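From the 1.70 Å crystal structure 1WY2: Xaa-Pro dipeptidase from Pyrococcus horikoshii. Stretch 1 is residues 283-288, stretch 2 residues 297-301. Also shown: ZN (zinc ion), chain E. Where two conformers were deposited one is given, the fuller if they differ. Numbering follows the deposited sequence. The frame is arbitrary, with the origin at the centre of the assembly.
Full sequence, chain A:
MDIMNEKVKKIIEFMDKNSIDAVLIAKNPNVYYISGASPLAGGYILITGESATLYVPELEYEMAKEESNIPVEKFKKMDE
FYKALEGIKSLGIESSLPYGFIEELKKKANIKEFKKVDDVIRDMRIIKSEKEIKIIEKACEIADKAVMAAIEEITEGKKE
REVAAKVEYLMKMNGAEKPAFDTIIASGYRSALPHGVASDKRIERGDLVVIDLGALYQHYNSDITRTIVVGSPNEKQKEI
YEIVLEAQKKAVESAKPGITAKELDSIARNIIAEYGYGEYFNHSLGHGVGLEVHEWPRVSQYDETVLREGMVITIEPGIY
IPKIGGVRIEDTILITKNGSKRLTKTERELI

Stretch 1 283-288: HSLGHG
Stretch 2, residues 297-301: PRVSQ

Residues 286-288 and 297-299 form two short antiparallel strands, with 169° between their directions and a closest axis approach of 4.5 Å. The register sets Gly286 against Val299 (CA-CA 4.7 Å), His287 against Arg298 (4.6 Å) and Gly288 against Pro297 (5.1 Å). The backbone is extended: phi/psi is -177/-173 at Gly286, -152/157 at His287, -85/125 at Arg298 and -93/87 at Val299. The peptide bond before Pro297 is cis.

Gly286 and Val299 are the hydrogen-bonded pair. Val299 N donates to Gly286 O at 2.9 Å, and Gly286 N donates to Val299 O at 3.1 Å, so each residue has both backbone polar atoms satisfied by the other. Leu285 N also lies 3.0 Å from Val299 O. Proline has no amide hydrogen, but Pro297 O still accepts: Gly288 N reaches it at 2.9 Å in a weak bond, bent to 121° at the hydrogen. The same oxygen receives a CA-H contact from His287 CA at 3.6 Å.

Val299 (chi1 t) has the largest covered area. Its CG1 meets Leu285 CB at 4.0 Å, an apolar contact; Leu285 is t, p. Ser284 (chi1 p) points toward the second stretch, and its CB packs 3.5 Å from Ser300 CB, with Ser300 also p. Gly288 leaves needed room: an ideal CB there would sit 3.0 Å from Pro297 N, a clash.

His287 and Arg298 project from the same sheet face. His287 (chi1 p, chi2 83°) gives ND1 to Gly288 O at 3.1 Å, leaving NE2 to bind zinc at 2.1 Å; four atoms from elsewhere complete the listed ligands. Arg298 is m, t, p, with chi4 54°. Its NH2 lies 2.9 Å from Ser300 OG, but the angle is too poor for a hydrogen bond. His283 ND1 donates to Ser284 O at 2.7 Å.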

# COMPACT_ATOMS: atom_id res chain seq x y z
N HIS A 283 21.28 -4.95 -6.50
CA HIS A 283 20.33 -3.86 -6.40
C HIS A 283 21.09 -2.55 -6.26
O HIS A 283 22.30 -2.56 -6.10
CB HIS A 283 19.34 -4.06 -5.24
CG HIS A 283 19.99 -4.21 -3.89
ND1 HIS A 283 20.60 -3.17 -3.23
CD2 HIS A 283 20.07 -5.28 -3.06
CE1 HIS A 283 21.03 -3.58 -2.05
NE2 HIS A 283 20.72 -4.87 -1.93
N SER A 284 20.37 -1.43 -6.34
CA SER A 284 20.99 -0.12 -6.22
C SER A 284 21.52 0.10 -4.81
O SER A 284 21.11 -0.58 -3.87
CB SER A 284 19.97 0.97 -6.55
OG SER A 284 18.86 0.90 -5.68
N LEU A 285 22.43 1.05 -4.66
CA LEU A 285 23.01 1.34 -3.35
C LEU A 285 21.98 1.94 -2.39
O LEU A 285 22.07 1.74 -1.19
CB LEU A 285 24.18 2.31 -3.49
CG LEU A 285 24.84 2.72 -2.17
CD1 LEU A 285 25.41 1.49 -1.47
CD2 LEU A 285 25.94 3.74 -2.45
N GLY A 286 21.01 2.68 -2.92
CA GLY A 286 20.03 3.28 -2.04
C GLY A 286 18.92 4.04 -2.73
O GLY A 286 18.81 4.04 -3.95
N HIS A 287 18.10 4.70 -1.91
CA HIS A 287 16.96 5.45 -2.41
C HIS A 287 16.64 6.60 -1.47
O HIS A 287 17.00 6.58 -0.30
CB HIS A 287 15.74 4.52 -2.50
CG HIS A 287 15.44 3.81 -1.21
ND1 HIS A 287 14.71 4.39 -0.19
CD2 HIS A 287 15.83 2.60 -0.74
CE1 HIS A 287 14.66 3.56 0.84
NE2 HIS A 287 15.34 2.47 0.53
N GLY A 288 15.97 7.62 -2.00
CA GLY A 288 15.58 8.74 -1.16
C GLY A 288 14.48 8.29 -0.22
O GLY A 288 13.80 7.29 -0.49
N PRO A 297 16.40 10.82 -4.53
CA PRO A 297 16.80 10.28 -5.82
C PRO A 297 17.11 8.80 -5.68
O PRO A 297 17.24 8.28 -4.57
CB PRO A 297 18.05 11.07 -6.15
CG PRO A 297 18.71 11.14 -4.80
CD PRO A 297 17.55 11.47 -3.86
N ARG A 298 17.22 8.11 -6.81
CA ARG A 298 17.59 6.71 -6.80
C ARG A 298 19.11 6.74 -6.75
O ARG A 298 19.75 7.39 -7.58
CB ARG A 298 17.13 6.02 -8.08
CG ARG A 298 15.68 5.57 -8.06
CD ARG A 298 15.20 5.14 -9.45
NE ARG A 298 16.22 4.44 -10.23
CZ ARG A 298 16.89 3.36 -9.83
NH1 ARG A 298 16.67 2.83 -8.64
NH2 ARG A 298 17.77 2.80 -10.64
N VAL A 299 19.70 6.07 -5.77
CA VAL A 299 21.16 6.04 -5.66
C VAL A 299 21.60 4.79 -6.39
O VAL A 299 21.76 3.72 -5.79
CB VAL A 299 21.61 5.98 -4.19
CG1 VAL A 299 23.12 6.08 -4.10
CG2 VAL A 299 20.96 7.13 -3.41
N SER A 300 21.78 4.92 -7.70
CA SER A 300 22.16 3.79 -8.53
C SER A 300 23.04 4.21 -9.70
O SER A 300 23.33 5.39 -9.90
CB SER A 300 20.91 3.13 -9.10
OG SER A 300 20.32 3.99 -10.06
N GLN A 301 23.43 3.22 -10.50
CA GLN A 301 24.26 3.43 -11.67
C GLN A 301 23.49 4.13 -12.79
O GLN A 301 24.08 4.58 -13.77
CB GLN A 301 24.77 2.09 -12.20
CG GLN A 301 25.90 1.48 -11.39
CD GLN A 301 27.15 2.35 -11.41
OE1 GLN A 301 27.84 2.45 -12.43
NE2 GLN A 301 27.46 2.97 -10.27
ZN ZN E . 15.96 1.00 1.89